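Local coordinates for centrosomal protein 120 (Oreochromis niloticus, PDB 6EWH) that belongs to the centrosome and probably works in centriole and cilium formation, represented here by its second C2 domain (C2B), at residues Met30-Val35 with Arg88-Ile93. The protein carries 1 engineered substitution. Residues are numbered along the deposited sequence; the frame is centred on the assembly and turned at random. Where two conformers were deposited one is given.
Sequences MFVLSV and RASVRI
Phe31, Leu33 and Val35 pair with Ile93, Val91 and Ala89 as three antiparallel hydrogen-bonded pairs, each closed by two backbone bonds. The shortest, from Phe31 N to Ile93 O, is 2.7 Å. Val32 with Arg92 and Ser34 with Ser90 form the intervening non-hydrogen-bonded pairs, where CA-H...O contacts such as Ser34 CA to Ala89 O at 3.3 Å run alongside the amide bonds.

The segments belong to neighbouring strands, 29-41 and 87-95, of the larger sheet of a beta-sandwich, the architecture of C2 domains. Strand 171-180 flanks 29-41 on its other edge, and 18-21 flanks 87-95.

Apolar packing accompanies the hydrogen-bonded pairs. Leu33 CB touches Ile93 CD1 at 3.9 Å and Val91 CG2 at 4.0 Å. Val91 CG1 stands anti to the carbonyl carbon (chi1 -67°), which leaves CG2 between the backbone N and the carbonyl carbon, on the Leu33 side. Leu33 and Val35 also touch Leu66 of strand 60-66 in the second sheet, which places them in the sandwich interior. A polar atom meets the Phe31 ring: Ile93 O lies at its edge, in plane, 3.7 Å from Phe31 CD1.

On the face carrying Val32, Ser34, Ser90 and Arg92, Val32 CG1 meets Ser90 CB at 3.8 Å. Two further contacts come from the outer residues of the segments. Met30, bent at chi2 and chi3, brings CE over one face of the Arg92 guanidinium, 3.5 Å above its plane and offset toward the rim; Arg92 NE forms a salt bridge with Glu181. Arg88 CG and CD touch Ser34 CB, CD at 3.8 Å.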
loop_
_atom_site.group_PDB
_atom_site.type_symbol
_atom_site.label_atom_id
_atom_site.label_comp_id
_atom_site.label_asym_id
_atom_site.label_seq_id
_atom_site.Cartn_x
_atom_site.Cartn_y
_atom_site.Cartn_z
ATOM N N MET A 30 -19.181 10.368 2.114
ATOM C CA MET A 30 -18.416 9.154 2.381
ATOM C C MET A 30 -17.539 8.776 1.200
ATOM O O MET A 30 -17.977 8.810 0.047
ATOM C CB MET A 30 -19.364 7.997 2.693
ATOM C CG MET A 30 -20.153 8.202 3.978
ATOM S SD MET A 30 -19.140 8.605 5.421
ATOM C CE MET A 30 -17.955 7.264 5.405
ATOM N N PHE A 31 -16.295 8.403 1.511
ATOM C CA PHE A 31 -15.304 7.963 0.540
ATOM C C PHE A 31 -14.659 6.672 1.016
ATOM O O PHE A 31 -14.657 6.359 2.209
ATOM C CB PHE A 31 -14.192 9.022 0.390
ATOM C CG PHE A 31 -14.691 10.348 -0.117
ATOM C CD1 PHE A 31 -15.217 11.296 0.761
ATOM C CD2 PHE A 31 -14.654 10.647 -1.470
ATOM C CE1 PHE A 31 -15.680 12.526 0.285
ATOM C CE2 PHE A 31 -15.130 11.864 -1.944
ATOM C CZ PHE A 31 -15.632 12.796 -1.068
ATOM N N VAL A 32 -14.080 5.932 0.073
ATOM C CA VAL A 32 -13.318 4.722 0.372
ATOM C C VAL A 32 -11.919 4.882 -0.218
ATOM O O VAL A 32 -11.773 5.198 -1.405
ATOM C CB VAL A 32 -14.003 3.456 -0.178
ATOM C CG1 VAL A 32 -13.186 2.217 0.180
ATOM C CG2 VAL A 32 -15.413 3.345 0.381
ATOM N N LEU A 33 -10.904 4.679 0.615
ATOM C CA LEU A 33 -9.507 4.672 0.193
ATOM C C LEU A 33 -8.994 3.244 0.352
ATOM O O LEU A 33 -9.099 2.666 1.441
ATOM C CB LEU A 33 -8.716 5.623 1.078
ATOM C CG LEU A 33 -7.210 5.637 0.828
ATOM C CD1 LEU A 33 -6.883 6.171 -0.574
ATOM C CD2 LEU A 33 -6.538 6.517 1.881
ATOM N N SER A 34 -8.457 2.665 -0.725
ATOM C CA SER A 34 -8.101 1.255 -0.704
ATOM C C SER A 34 -6.711 1.028 -1.272
ATOM O O SER A 34 -6.224 1.773 -2.133
ATOM C CB SER A 34 -9.093 0.384 -1.487
ATOM O OG SER A 34 -9.099 0.730 -2.852
ATOM N N VAL A 35 -6.075 -0.022 -0.760
ATOM C CA VAL A 35 -4.757 -0.468 -1.209
ATOM C C VAL A 35 -4.880 -1.943 -1.560
ATOM O O VAL A 35 -5.373 -2.737 -0.749
ATOM C CB VAL A 35 -3.708 -0.295 -0.101
ATOM C CG1 VAL A 35 -2.337 -0.809 -0.582
ATOM C CG2 VAL A 35 -3.613 1.158 0.320
ATOM N N ARG A 88 -7.027 -6.695 -0.864
ATOM C CA ARG A 88 -7.334 -5.283 -0.697
ATOM C C ARG A 88 -7.613 -4.995 0.768
ATOM O O ARG A 88 -8.262 -5.792 1.456
ATOM C CB ARG A 88 -8.583 -4.923 -1.514
ATOM C CG ARG A 88 -8.946 -3.438 -1.453
ATOM C CD ARG A 88 -10.188 -3.144 -2.262
ATOM N NE ARG A 88 -10.008 -3.483 -3.660
ATOM C CZ ARG A 88 -10.762 -4.361 -4.317
ATOM N NH1 ARG A 88 -10.502 -4.615 -5.589
ATOM N NH2 ARG A 88 -11.764 -4.978 -3.706
ATOM N N ALA A 89 -7.167 -3.827 1.234
ATOM C CA ALA A 89 -7.584 -3.275 2.511
ATOM C C ALA A 89 -8.131 -1.894 2.230
ATOM O O ALA A 89 -7.566 -1.156 1.416
ATOM C CB ALA A 89 -6.423 -3.158 3.512
ATOM N N SER A 90 -9.246 -1.544 2.869
ATOM C CA SER A 90 -9.943 -0.286 2.606
ATOM C C SER A 90 -10.318 0.387 3.918
ATOM O O SER A 90 -10.655 -0.293 4.884
ATOM C CB SER A 90 -11.260 -0.548 1.854
ATOM O OG SER A 90 -11.067 -1.290 0.659
ATOM N N VAL A 91 -10.304 1.718 3.925
ATOM C CA VAL A 91 -10.822 2.508 5.036
ATOM C C VAL A 91 -11.902 3.439 4.514
ATOM O O VAL A 91 -11.867 3.895 3.368
ATOM C CB VAL A 91 -9.713 3.306 5.761
ATOM C CG1 VAL A 91 -8.758 2.350 6.470
ATOM C CG2 VAL A 91 -8.957 4.215 4.775
ATOM N N ARG A 92 -12.869 3.735 5.376
ATOM C CA ARG A 92 -13.926 4.674 5.046
ATOM C C ARG A 92 -13.578 6.051 5.593
ATOM O O ARG A 92 -13.092 6.182 6.722
ATOM C CB ARG A 92 -15.265 4.217 5.630
ATOM C CG ARG A 92 -15.773 2.921 5.030
ATOM C CD ARG A 92 -17.057 2.473 5.749
ATOM N NE ARG A 92 -18.209 3.264 5.322
ATOM C CZ ARG A 92 -19.227 3.597 6.108
ATOM N NH1 ARG A 92 -19.228 3.237 7.383
ATOM N NH2 ARG A 92 -20.235 4.300 5.613
ATOM N N ILE A 93 -13.834 7.078 4.787
ATOM C CA ILE A 93 -13.492 8.450 5.137
ATOM C C ILE A 93 -14.730 9.315 4.939
ATOM O O ILE A 93 -15.380 9.250 3.888
ATOM C CB ILE A 93 -12.316 8.973 4.289
ATOM C CG1 ILE A 93 -11.062 8.140 4.530
ATOM C CG2 ILE A 93 -12.027 10.437 4.615
ATOM C CD1 ILE A 93 -9.974 8.364 3.503
#